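Local coordinates for Alr1010 protein (Nostoc, PDB 3URG) that probably binds calcium ions in the cyanobacterial cell, at residues K67-S72 with S76-K81; V100-I105 with S118-I123; T29-I34 with L140-K145; V40-E43 with E47-M50. All blocks are in the same frame, centred on the assembly; numbering follows the deposited sequence.

Contact 1. Residues K67-S72 with S76-K81; sequences KWKKKS and STIEEK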
loop_
_atom_site.group_PDB
_atom_site.type_symbol
_atom_site.label_atom_id
_atom_site.label_comp_id
_atom_site.label_asym_id
_atom_site.label_seq_id
_atom_site.Cartn_x
_atom_site.Cartn_y
_atom_site.Cartn_z
ATOM N N LYS A 67 -2.938 -1.412 -12.103
ATOM C CA LYS A 67 -1.764 -1.376 -12.966
ATOM C C LYS A 67 -0.558 -1.396 -12.048
ATOM O O LYS A 67 -0.399 -0.506 -11.208
ATOM C CB LYS A 67 -1.734 -0.085 -13.786
ATOM C CG LYS A 67 -2.891 0.124 -14.746
ATOM C CD LYS A 67 -2.617 1.338 -15.624
ATOM C CE LYS A 67 -3.841 2.231 -15.769
ATOM N NZ LYS A 67 -4.907 1.613 -16.607
ATOM N N TRP A 68 0.283 -2.413 -12.206
ATOM C CA TRP A 68 1.497 -2.539 -11.417
ATOM C C TRP A 68 2.720 -2.119 -12.225
ATOM O O TRP A 68 2.982 -2.656 -13.301
ATOM C CB TRP A 68 1.661 -3.980 -10.938
ATOM C CG TRP A 68 2.937 -4.278 -10.198
ATOM C CD1 TRP A 68 3.652 -3.429 -9.384
ATOM C CD2 TRP A 68 3.626 -5.533 -10.166
ATOM N NE1 TRP A 68 4.750 -4.082 -8.874
ATOM C CE2 TRP A 68 4.752 -5.376 -9.331
ATOM C CE3 TRP A 68 3.398 -6.782 -10.767
ATOM C CZ2 TRP A 68 5.644 -6.410 -9.078
ATOM C CZ3 TRP A 68 4.287 -7.805 -10.516
ATOM C CH2 TRP A 68 5.401 -7.614 -9.689
ATOM N N LYS A 69 3.467 -1.147 -11.710
ATOM C CA LYS A 69 4.721 -0.779 -12.348
ATOM C C LYS A 69 5.818 -1.682 -11.828
ATOM O O LYS A 69 6.370 -1.455 -10.747
ATOM C CB LYS A 69 5.033 0.703 -12.152
ATOM C CG LYS A 69 4.493 1.527 -13.294
ATOM C CD LYS A 69 4.472 3.004 -12.992
ATOM C CE LYS A 69 3.987 3.796 -14.202
ATOM N NZ LYS A 69 3.919 5.254 -13.906
ATOM N N LYS A 70 6.088 -2.734 -12.595
ATOM C CA LYS A 70 7.079 -3.734 -12.240
ATOM C C LYS A 70 8.422 -3.330 -12.843
ATOM O O LYS A 70 8.631 -3.426 -14.059
ATOM C CB LYS A 70 6.633 -5.115 -12.731
ATOM C CG LYS A 70 7.610 -6.243 -12.426
ATOM C CD LYS A 70 7.022 -7.596 -12.825
ATOM C CE LYS A 70 8.068 -8.506 -13.446
ATOM N NZ LYS A 70 9.114 -8.945 -12.485
ATOM N N LYS A 71 9.323 -2.861 -11.983
ATOM C CA LYS A 71 10.578 -2.250 -12.424
ATOM C C LYS A 71 11.736 -3.251 -12.502
ATOM O O LYS A 71 11.865 -4.135 -11.654
ATOM C CB LYS A 71 10.957 -1.112 -11.472
ATOM C CG LYS A 71 9.899 -0.029 -11.317
ATOM C CD LYS A 71 10.316 0.963 -10.226
ATOM C CE LYS A 71 9.248 2.027 -10.027
ATOM N NZ LYS A 71 9.588 2.962 -8.922
ATOM N N SER A 72 12.587 -3.108 -13.513
ATOM C CA SER A 72 13.821 -3.899 -13.563
ATOM C C SER A 72 15.049 -2.996 -13.498
ATOM O O SER A 72 15.471 -2.424 -14.508
ATOM C CB SER A 72 13.878 -4.774 -14.815
ATOM O OG SER A 72 15.181 -5.307 -14.978
ATOM N N SER A 76 17.145 -1.217 -16.556
ATOM C CA SER A 76 16.518 0.094 -16.640
ATOM C C SER A 76 15.225 0.022 -17.451
ATOM O O SER A 76 14.964 0.868 -18.300
ATOM C CB SER A 76 17.475 1.136 -17.244
ATOM O OG SER A 76 18.662 1.284 -16.465
ATOM N N THR A 77 14.412 -0.991 -17.196
ATOM C CA THR A 77 13.139 -1.071 -17.901
ATOM C C THR A 77 11.977 -1.219 -16.936
ATOM O O THR A 77 12.163 -1.565 -15.768
ATOM C CB THR A 77 13.113 -2.213 -18.951
ATOM O OG1 THR A 77 13.419 -3.459 -18.320
ATOM C CG2 THR A 77 14.132 -1.943 -20.061
ATOM N N ILE A 78 10.778 -0.944 -17.435
ATOM C CA ILE A 78 9.561 -1.028 -16.637
ATOM C C ILE A 78 8.493 -1.812 -17.402
ATOM O O ILE A 78 8.198 -1.502 -18.563
ATOM C CB ILE A 78 9.022 0.375 -16.305
ATOM C CG1 ILE A 78 10.070 1.163 -15.516
ATOM C CG2 ILE A 78 7.714 0.285 -15.514
ATOM C CD1 ILE A 78 9.784 2.639 -15.406
ATOM N N GLU A 79 7.946 -2.836 -16.752
ATOM C CA GLU A 79 6.775 -3.554 -17.260
ATOM C C GLU A 79 5.535 -3.153 -16.479
ATOM O O GLU A 79 5.375 -3.521 -15.310
ATOM C CB GLU A 79 6.978 -5.066 -17.154
ATOM C CG GLU A 79 5.857 -5.903 -17.780
ATOM C CD GLU A 79 6.077 -7.402 -17.621
ATOM O OE1 GLU A 79 7.116 -7.793 -17.042
ATOM O OE2 GLU A 79 5.211 -8.186 -18.077
ATOM N N GLU A 80 4.654 -2.400 -17.124
ATOM C CA GLU A 80 3.380 -2.052 -16.508
ATOM C C GLU A 80 2.380 -3.192 -16.699
ATOM O O GLU A 80 1.826 -3.368 -17.783
ATOM C CB GLU A 80 2.843 -0.743 -17.087
ATOM C CG GLU A 80 1.540 -0.279 -16.453
ATOM C CD GLU A 80 1.171 1.137 -16.853
ATOM O OE1 GLU A 80 -0.014 1.382 -17.169
ATOM O OE2 GLU A 80 2.071 2.005 -16.858
ATOM N N LYS A 81 2.166 -3.969 -15.640
ATOM C CA LYS A 81 1.338 -5.168 -15.710
ATOM C C LYS A 81 -0.076 -4.895 -15.192
ATOM O O LYS A 81 -0.259 -4.131 -14.243
ATOM C CB LYS A 81 1.952 -6.300 -14.875
ATOM C CG LYS A 81 2.924 -7.232 -15.599
ATOM C CD LYS A 81 3.240 -8.449 -14.731
ATOM C CE LYS A 81 3.418 -9.722 -15.570
ATOM N NZ LYS A 81 2.231 -9.995 -16.456
#
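Glu80 pairs with Lys69 on the opposite strand and also reaches diagonally to Lys67, and its carboxylate spreads between them. OE1 reaches the chain of Lys67, 3.0 Å from CD. OE2 lies 3.7 Å from CE of Lys69. Both pairs cross at a slant, and the acid meets methylene carbons rather than amines. The NZ atoms of both lysines stay farther off, so the charges probably attract without forming salt bridges. The reach of Glu80 comes from an extended chain whose CG is opposite the backbone N (chi1 -178°). Ile78 shares this side of the sheet, and its CG2 touches CG of Lys69 at 4.1 Å.

On the other side lie Trp68, Lys70, Glu79 and Lys81. Lys70 and Glu79 run side by side and point the same way, with CE of Lys70 3.8 Å from OE1 of Glu79. CB of Lys70 sits 3.8 Å above the plane of the Trp68 ring, over its centre. The chain of Lys81 passes close to the same indole, while its amine makes a salt bridge with Asp104. Tyr113 also meets the Trp68 ring.

Backbone bonds join Trp68 to Lys81, Lys70 to Glu79 and Ser72 to Thr77, each pair in both directions. The bond from Trp68 N to Lys81 O is short, 2.7 Å, and nearly straight at 171°. At the turn, Ser76 and Thr77 both face Ser72. This is a G1 beta bulge, closing an antiparallel beta hairpin.

Contact 2. Residues V100-I105 with S118-I123; sequences VEVADI and SDIEAI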
loop_
_atom_site.group_PDB
_atom_site.type_symbol
_atom_site.label_atom_id
_atom_site.label_comp_id
_atom_site.label_asym_id
_atom_site.label_seq_id
_atom_site.Cartn_x
_atom_site.Cartn_y
_atom_site.Cartn_z
ATOM N N VAL A 100 1.599 -6.162 -1.313
ATOM C CA VAL A 100 0.402 -6.914 -1.597
ATOM C C VAL A 100 0.751 -8.033 -2.557
ATOM O O VAL A 100 1.751 -7.976 -3.276
ATOM C CB VAL A 100 -0.686 -6.041 -2.224
ATOM C CG1 VAL A 100 -1.239 -5.026 -1.186
ATOM C CG2 VAL A 100 -0.147 -5.335 -3.463
ATOM N N GLU A 101 -0.078 -9.060 -2.567
ATOM C CA GLU A 101 0.079 -10.108 -3.548
ATOM C C GLU A 101 -0.800 -9.837 -4.753
ATOM O O GLU A 101 -1.973 -9.502 -4.597
ATOM C CB GLU A 101 -0.316 -11.438 -2.956
ATOM C CG GLU A 101 -0.835 -12.363 -4.011
ATOM C CD GLU A 101 -1.098 -13.714 -3.456
ATOM O OE1 GLU A 101 -1.477 -14.624 -4.227
ATOM O OE2 GLU A 101 -0.920 -13.854 -2.231
ATOM N N VAL A 102 -0.235 -10.008 -5.950
ATOM C CA VAL A 102 -0.944 -9.738 -7.207
ATOM C C VAL A 102 -0.796 -10.914 -8.163
ATOM O O VAL A 102 0.196 -11.640 -8.103
ATOM C CB VAL A 102 -0.426 -8.452 -7.898
ATOM C CG1 VAL A 102 -0.379 -7.283 -6.877
ATOM C CG2 VAL A 102 0.953 -8.661 -8.507
ATOM N N ALA A 103 -1.784 -11.116 -9.032
ATOM C CA ALA A 103 -1.738 -12.238 -9.970
ATOM C C ALA A 103 -2.037 -11.771 -11.377
ATOM O O ALA A 103 -2.945 -10.972 -11.588
ATOM C CB ALA A 103 -2.727 -13.330 -9.560
ATOM N N ASP A 104 -1.277 -12.250 -12.356
ATOM C CA ASP A 104 -1.758 -12.092 -13.723
ATOM C C ASP A 104 -2.382 -13.407 -14.156
ATOM O O ASP A 104 -1.777 -14.473 -14.057
ATOM C CB ASP A 104 -0.716 -11.527 -14.708
ATOM C CG ASP A 104 0.493 -12.405 -14.866
ATOM O OD1 ASP A 104 0.950 -12.980 -13.861
ATOM O OD2 ASP A 104 1.003 -12.502 -16.003
ATOM N N ILE A 105 -3.628 -13.314 -14.583
ATOM C CA ILE A 105 -4.452 -14.482 -14.826
ATOM C C ILE A 105 -4.454 -14.855 -16.309
ATOM O O ILE A 105 -5.173 -15.757 -16.737
ATOM C CB ILE A 105 -5.869 -14.200 -14.341
ATOM C CG1 ILE A 105 -6.431 -12.990 -15.085
ATOM C CG2 ILE A 105 -5.857 -13.922 -12.849
ATOM C CD1 ILE A 105 -7.856 -12.690 -14.752
ATOM N N SER A 118 2.737 0.859 -3.130
ATOM C CA SER A 118 3.060 2.177 -3.672
ATOM C C SER A 118 3.310 2.147 -5.181
ATOM O O SER A 118 3.405 3.201 -5.819
ATOM C CB SER A 118 4.292 2.759 -2.960
ATOM O OG SER A 118 5.440 1.970 -3.227
ATOM N N ASP A 119 3.429 0.943 -5.740
ATOM C CA ASP A 119 3.604 0.759 -7.192
ATOM C C ASP A 119 2.325 0.328 -7.916
ATOM O O ASP A 119 2.355 -0.025 -9.108
ATOM C CB ASP A 119 4.698 -0.267 -7.474
ATOM C CG ASP A 119 6.096 0.274 -7.217
ATOM O OD1 ASP A 119 6.289 1.496 -7.358
ATOM O OD2 ASP A 119 7.002 -0.535 -6.905
ATOM N N ILE A 120 1.205 0.376 -7.203
ATOM C CA ILE A 120 -0.076 -0.058 -7.743
ATOM C C ILE A 120 -1.008 1.127 -7.988
ATOM O O ILE A 120 -1.256 1.936 -7.094
ATOM C CB ILE A 120 -0.805 -1.014 -6.782
ATOM C CG1 ILE A 120 -0.013 -2.298 -6.569
ATOM C CG2 ILE A 120 -2.235 -1.307 -7.298
ATOM C CD1 ILE A 120 0.168 -3.114 -7.821
ATOM N N GLU A 121 -1.548 1.206 -9.196
ATOM C CA GLU A 121 -2.561 2.200 -9.506
ATOM C C GLU A 121 -3.878 1.439 -9.660
ATOM O O GLU A 121 -4.061 0.711 -10.629
ATOM C CB GLU A 121 -2.191 2.929 -10.800
ATOM C CG GLU A 121 -2.988 4.194 -11.066
ATOM C CD GLU A 121 -2.660 4.827 -12.416
ATOM O OE1 GLU A 121 -2.764 4.130 -13.454
ATOM O OE2 GLU A 121 -2.304 6.025 -12.436
ATOM N N ALA A 122 -4.773 1.584 -8.690
ATOM C CA ALA A 122 -6.032 0.846 -8.673
ATOM C C ALA A 122 -6.968 1.280 -9.798
ATOM O O ALA A 122 -7.010 2.450 -10.169
ATOM C CB ALA A 122 -6.712 1.005 -7.338
ATOM N N ILE A 123 -7.733 0.334 -10.328
ATOM C CA ILE A 123 -8.655 0.624 -11.431
ATOM C C ILE A 123 -10.116 0.532 -10.999
ATOM O O ILE A 123 -10.576 -0.520 -10.560
ATOM C CB ILE A 123 -8.402 -0.317 -12.624
ATOM C CG1 ILE A 123 -6.943 -0.215 -13.066
ATOM C CG2 ILE A 123 -9.328 0.032 -13.795
ATOM C CD1 ILE A 123 -6.560 -1.257 -14.073
#
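Ile120 meets Val100 and Val102 in the core beside a five-stranded antiparallel sheet. The valines belong to strand 99-104 and the isoleucine to the short edge strand 120-122. Strands 77-86 and 64-72 lie between these two in the sheet order. The CA atoms of Val100 and Ile120 are nevertheless only 9.2 Å apart, which implies that the sheet curls and brings its inner face together.

The contact itself is wholly apolar. Val100 and Val102 are two residues apart on one strand, so both side chains project to the same face, toward Ile120. Ile120 points back at them. CG2 of Val100 meets CG1 of Ile120 at 4.3 Å. This is loose van der Waals packing with a small shared surface. Trp68 also packs on both Ile120 and Val102, and Val83 adds to the surroundings of Val102. All three aliphatic side chains are buried.

No hydrogen bond joins the two segments. The backbone of strand 99-104 is tied to its own neighbours instead. Val100 bonds to Ala115 and Val102 to Tyr113 on one side, while Glu101 bonds to Leu86 on the other.

The fit of the second valine depends on the tip of Ile120. Its chain is bent at chi2 (-63°) rather than extended, and CD1 comes to lie 4.3 Å from CG1 of Val102.

Contact 3. Residues T29-I34 with L140-K145; sequences TREHRI and LARGYK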
loop_
_atom_site.group_PDB
_atom_site.type_symbol
_atom_site.label_atom_id
_atom_site.label_comp_id
_atom_site.label_asym_id
_atom_site.label_seq_id
_atom_site.Cartn_x
_atom_site.Cartn_y
_atom_site.Cartn_z
ATOM N N THR A 29 -7.444 15.811 7.402
ATOM C CA THR A 29 -8.394 14.709 7.387
ATOM C C THR A 29 -7.644 13.370 7.421
ATOM O O THR A 29 -7.994 12.465 8.181
ATOM C CB THR A 29 -9.299 14.768 6.143
ATOM O OG1 THR A 29 -9.970 16.031 6.104
ATOM C CG2 THR A 29 -10.330 13.648 6.184
ATOM N N ARG A 30 -6.595 13.256 6.612
ATOM C CA ARG A 30 -5.807 12.023 6.592
ATOM C C ARG A 30 -5.037 11.847 7.916
ATOM O O ARG A 30 -4.973 10.746 8.471
ATOM C CB ARG A 30 -4.856 11.994 5.393
ATOM C CG ARG A 30 -5.560 12.063 4.018
ATOM C CD ARG A 30 -4.662 11.591 2.853
ATOM N NE ARG A 30 -5.286 11.901 1.562
ATOM C CZ ARG A 30 -6.208 11.137 0.983
ATOM N NH1 ARG A 30 -6.583 10.009 1.569
ATOM N NH2 ARG A 30 -6.761 11.496 -0.174
ATOM N N GLU A 31 -4.470 12.937 8.424
ATOM C CA GLU A 31 -3.762 12.896 9.702
ATOM C C GLU A 31 -4.666 12.390 10.828
ATOM O O GLU A 31 -4.267 11.540 11.616
ATOM C CB GLU A 31 -3.184 14.279 10.056
ATOM C CG GLU A 31 -2.115 14.782 9.070
ATOM C CD GLU A 31 -0.766 14.100 9.250
ATOM O OE1 GLU A 31 -0.557 13.409 10.278
ATOM O OE2 GLU A 31 0.094 14.264 8.362
ATOM N N HIS A 32 -5.884 12.912 10.911
ATOM C CA HIS A 32 -6.802 12.482 11.971
ATOM C C HIS A 32 -7.088 10.990 11.854
ATOM O O HIS A 32 -7.099 10.265 12.846
ATOM C CB HIS A 32 -8.120 13.258 11.893
ATOM C CG HIS A 32 -9.119 12.867 12.937
ATOM N ND1 HIS A 32 -8.970 13.192 14.268
ATOM C CD2 HIS A 32 -10.296 12.202 12.843
ATOM C CE1 HIS A 32 -10.004 12.731 14.950
ATOM N NE2 HIS A 32 -10.819 12.121 14.109
ATOM N N ARG A 33 -7.331 10.541 10.630
ATOM C CA ARG A 33 -7.689 9.150 10.401
ATOM C C ARG A 33 -6.505 8.239 10.724
ATOM O O ARG A 33 -6.664 7.187 11.350
ATOM C CB ARG A 33 -8.151 8.946 8.958
ATOM C CG ARG A 33 -8.495 7.511 8.628
ATOM C CD ARG A 33 -9.370 7.430 7.374
ATOM N NE ARG A 33 -8.758 8.082 6.216
ATOM C CZ ARG A 33 -9.272 9.149 5.614
ATOM N NH1 ARG A 33 -10.404 9.676 6.064
ATOM N NH2 ARG A 33 -8.663 9.687 4.566
ATOM N N ILE A 34 -5.313 8.641 10.298
ATOM C CA ILE A 34 -4.122 7.846 10.592
ATOM C C ILE A 34 -3.908 7.742 12.100
ATOM O O ILE A 34 -3.618 6.666 12.628
ATOM C CB ILE A 34 -2.868 8.448 9.946
ATOM C CG1 ILE A 34 -2.907 8.228 8.427
ATOM C CG2 ILE A 34 -1.601 7.828 10.563
ATOM C CD1 ILE A 34 -1.919 9.083 7.673
ATOM N N LEU A 140 3.702 8.139 2.860
ATOM C CA LEU A 140 5.032 8.063 2.241
ATOM C C LEU A 140 5.471 9.435 1.734
ATOM O O LEU A 140 6.598 9.859 1.960
ATOM C CB LEU A 140 5.012 7.065 1.084
ATOM C CG LEU A 140 4.835 5.612 1.526
ATOM C CD1 LEU A 140 4.652 4.690 0.331
ATOM C CD2 LEU A 140 6.027 5.181 2.364
ATOM N N ALA A 141 4.556 10.128 1.068
ATOM C CA ALA A 141 4.816 11.470 0.563
ATOM C C ALA A 141 5.251 12.416 1.686
ATOM O O ALA A 141 6.055 13.327 1.470
ATOM C CB ALA A 141 3.576 12.009 -0.125
ATOM N N ARG A 142 4.716 12.212 2.885
ATOM C CA ARG A 142 5.045 13.102 3.991
ATOM C C ARG A 142 6.425 12.764 4.541
ATOM O O ARG A 142 6.996 13.519 5.334
ATOM C CB ARG A 142 3.978 13.036 5.105
ATOM C CG ARG A 142 2.679 13.768 4.784
ATOM C CD ARG A 142 2.869 15.281 4.822
ATOM N NE ARG A 142 3.253 15.718 6.160
ATOM C CZ ARG A 142 3.684 16.935 6.450
ATOM N NH1 ARG A 142 3.784 17.849 5.490
ATOM N NH2 ARG A 142 4.018 17.234 7.701
ATOM N N GLY A 143 6.972 11.636 4.117
ATOM C CA GLY A 143 8.274 11.227 4.607
ATOM C C GLY A 143 8.193 10.480 5.924
ATOM O O GLY A 143 9.202 10.290 6.597
ATOM N N TYR A 144 6.996 10.050 6.305
ATOM C CA TYR A 144 6.845 9.299 7.546
ATOM C C TYR A 144 7.417 7.898 7.368
ATOM O O TYR A 144 7.341 7.327 6.289
ATOM C CB TYR A 144 5.371 9.192 7.964
ATOM C CG TYR A 144 4.674 10.524 8.175
ATOM C CD1 TYR A 144 5.388 11.653 8.558
ATOM C CD2 TYR A 144 3.298 10.645 8.006
ATOM C CE1 TYR A 144 4.756 12.867 8.751
ATOM C CE2 TYR A 144 2.657 11.860 8.193
ATOM C CZ TYR A 144 3.394 12.965 8.567
ATOM O OH TYR A 144 2.764 14.175 8.760
ATOM N N LYS A 145 7.970 7.340 8.436
ATOM C CA LYS A 145 8.385 5.942 8.405
ATOM C C LYS A 145 8.083 5.275 9.734
ATOM O O LYS A 145 7.962 5.947 10.755
ATOM C CB LYS A 145 9.867 5.804 8.037
ATOM C CG LYS A 145 10.724 6.975 8.444
ATOM C CD LYS A 145 12.093 6.917 7.771
ATOM C CE LYS A 145 12.979 8.080 8.209
ATOM N NZ LYS A 145 14.317 8.045 7.547
#
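Glu31 and Tyr144 meet through a short hydrogen bond. The phenol OH of Tyr144 donates to OE2 of Glu31 over 2.7 Å. The carboxylate oxygen is approached on its syn side, and it lies at the edge of the tyrosine ring, in the ring plane. The two flat groups are steeply turned against each other, with their planes 77° apart. Glu31 gets there by a bend at chi2 (-76°), which swings its carboxylate over to the tyrosine.

The same hydroxyl is also an acceptor. NE of Arg142 donates to Tyr144 OH at 3.1 Å, and the oxygen lies close to the guanidinium plane. A weaker bond comes from NH2 of Arg142. Arg142 CB sits 3.4 Å above the Tyr144 ring, over its centre, and bends at chi2 and chi3 bring NE back to the hydroxyl. NE is 4.1 Å from Glu31 OE2, but no N-H points at that oxygen.

Further out, Tyr138 OH is hydrogen-bonded to Glu31 OE2, and Val24 O takes the NH1 of Arg142. Trp139 meets the Tyr144 ring edge-to-face. The backbone makes a Schellman motif at Gly143, which has positive phi. It ends helix 127-141 and turns the chain toward Tyr144. The contact thus ties the C-terminal tail to helix 28-39.

One hydroxyl relays between a guanidinium and a carboxylate. The positive charge beside it would probably polarise the O-H and strengthen its donation to Glu31, whose negative charge the bonds to two tyrosines should help to stabilise.

Contact 4. Residues V40-E43 with E47-M50; sequences VDAE and ERAM. With MNB (5-mercapto-2-nitro-benzoic acid), chain B.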
loop_
_atom_site.group_PDB
_atom_site.type_symbol
_atom_site.label_atom_id
_atom_site.label_comp_id
_atom_site.label_asym_id
_atom_site.label_seq_id
_atom_site.Cartn_x
_atom_site.Cartn_y
_atom_site.Cartn_z
ATOM N N VAL A 40 -3.086 4.633 16.400
ATOM C CA VAL A 40 -3.724 4.379 17.682
ATOM C C VAL A 40 -2.668 4.477 18.796
ATOM O O VAL A 40 -2.016 5.466 18.900
ATOM C CB VAL A 40 -4.537 3.110 17.678
ATOM C CG1 VAL A 40 -5.413 3.061 18.838
ATOM C CG2 VAL A 40 -5.375 3.051 16.472
ATOM N N ASP A 41 -2.491 3.447 19.599
ATOM C CA ASP A 41 -1.510 3.492 20.678
ATOM C C ASP A 41 -0.105 3.025 20.327
ATOM O O ASP A 41 0.708 2.852 21.189
ATOM C CB ASP A 41 -2.012 2.748 21.894
ATOM C CG ASP A 41 -3.231 3.361 22.468
ATOM O OD1 ASP A 41 -3.358 4.560 22.413
ATOM O OD2 ASP A 41 -4.077 2.651 22.981
ATOM N N ALA A 42 0.163 2.774 19.061
ATOM C CA ALA A 42 1.452 2.211 18.662
ATOM C C ALA A 42 2.570 3.189 18.989
ATOM O O ALA A 42 2.429 4.386 18.763
ATOM C CB ALA A 42 1.451 1.880 17.165
ATOM N N GLU A 43 3.677 2.681 19.531
ATOM C CA GLU A 43 4.815 3.533 19.835
ATOM C C GLU A 43 6.078 3.166 19.058
ATOM O O GLU A 43 6.723 4.031 18.471
ATOM C CB GLU A 43 5.086 3.552 21.344
ATOM C CG GLU A 43 3.858 3.915 22.169
ATOM C CD GLU A 43 3.979 5.268 22.853
ATOM O OE1 GLU A 43 3.180 6.176 22.528
ATOM O OE2 GLU A 43 4.872 5.420 23.717
ATOM N N GLU A 47 5.035 -1.890 16.021
ATOM C CA GLU A 47 3.629 -1.562 16.278
ATOM C C GLU A 47 3.067 -0.628 15.211
ATOM O O GLU A 47 1.908 -0.763 14.807
ATOM C CB GLU A 47 3.456 -0.955 17.681
ATOM C CG GLU A 47 3.914 -1.881 18.806
ATOM C CD GLU A 47 3.883 -1.216 20.175
ATOM O OE1 GLU A 47 4.256 -0.024 20.280
ATOM O OE2 GLU A 47 3.484 -1.890 21.143
ATOM N N ARG A 48 3.883 0.317 14.749
ATOM C CA ARG A 48 3.432 1.244 13.713
ATOM C C ARG A 48 3.241 0.475 12.400
ATOM O O ARG A 48 2.228 0.623 11.724
ATOM C CB ARG A 48 4.429 2.401 13.526
ATOM C CG ARG A 48 4.682 3.280 14.759
ATOM C CD ARG A 48 5.640 4.441 14.408
ATOM N NE ARG A 48 4.905 5.704 14.434
ATOM C CZ ARG A 48 5.136 6.734 13.634
ATOM N NH1 ARG A 48 6.090 6.661 12.720
ATOM N NH2 ARG A 48 4.408 7.839 13.751
ATOM N N ALA A 49 4.217 -0.357 12.047
ATOM C CA ALA A 49 4.073 -1.220 10.874
ATOM C C ALA A 49 2.834 -2.102 10.982
ATOM O O ALA A 49 2.088 -2.242 10.022
ATOM C CB ALA A 49 5.332 -2.086 10.684
ATOM N N MET A 50 2.632 -2.718 12.142
ATOM C CA MET A 50 1.509 -3.636 12.327
ATOM C C MET A 50 0.171 -2.914 12.167
ATOM O O MET A 50 -0.742 -3.414 11.503
ATOM C CB MET A 50 1.581 -4.316 13.693
ATOM C CG MET A 50 0.540 -5.416 13.900
ATOM S SD MET A 50 0.443 -5.927 15.636
ATOM C CE MET A 50 -0.318 -4.501 16.380
HETATM C C6 MNB B . 3.877 -8.706 12.020
HETATM C C1 MNB B . 4.610 -9.024 13.118
HETATM C C2 MNB B . 5.163 -7.967 13.913
HETATM C C3 MNB B . 4.937 -6.604 13.536
HETATM C C4 MNB B . 4.181 -6.286 12.395
HETATM C C5 MNB B . 3.656 -7.294 11.646
HETATM S S5 MNB B . 2.685 -6.935 10.232
HETATM C C10 MNB B . 4.780 -10.486 13.398
HETATM O O12 MNB B . 5.470 -10.889 14.309
HETATM O O11 MNB B . 4.232 -11.409 12.539
HETATM N N7 MNB B . 5.957 -8.171 15.093
HETATM O O9 MNB B . 6.446 -7.140 15.716
HETATM O O8 MNB B . 6.141 -9.346 15.600
HETATM O O HOH W 1 3.568 6.272 17.157
#
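The loop between helices 28-39 and 45-59 folds against the first turns of the second helix, which also carries Met50 of the pocket for 5-mercapto-2-nitro-benzoic acid. Ala42 and Glu47 make the close packing, with their CB atoms 3.5 Å apart. Ala42 CB also lies 4.3 Å from CG of Arg48.

Two polar links flank this methyl. The N-H of Glu43 donates to OE1 of Glu47 at 2.9 Å, with an angle of 165°. It arrives on the anti side of the carboxylate, 32° out of its plane. Glu47 OE1 also accepts from the backbone N of Asp44. On the other link a water donates to Ala42 O at 2.7 Å and accepts from Arg48 NE at 3.1 Å.

Met50 takes no part in the loop contact. Its CB lies 3.5 Å from ring atom C4 of the ligand. Glu46, Tyr53, Asp91 and Cys94 complete that pocket.

Two backbone N-H groups just before the helix share one carboxylate oxygen. The acid is thereby held against the loop, and its negative charge probably interacts favourably with the positive end of the helix dipole at the start of helix 45-59.

How the contacts relate
Contact 4 comes first along the chain, followed by contact 1 and then contact 2. Contact 3 spans all of them, since it pairs helix 28-39 with the residues ending helix 127-141. Contacts 1 and 2 share the antiparallel sheet and have centres about 11 Å apart. They join directly through a probable backbone hydrogen bond from Lys67 N to Glu121 O. Contacts 3 and 4 have centres about 13 Å apart in the helical part, where Arg48 touches Lys145 of the C-terminal tail. Contacts 1 and 4 are farthest apart, with centres about 32 Å from each other. The protein therefore combines a sheet and a helical part, which meet where Ser118 of contact 2 packs on Leu140 of contact 3.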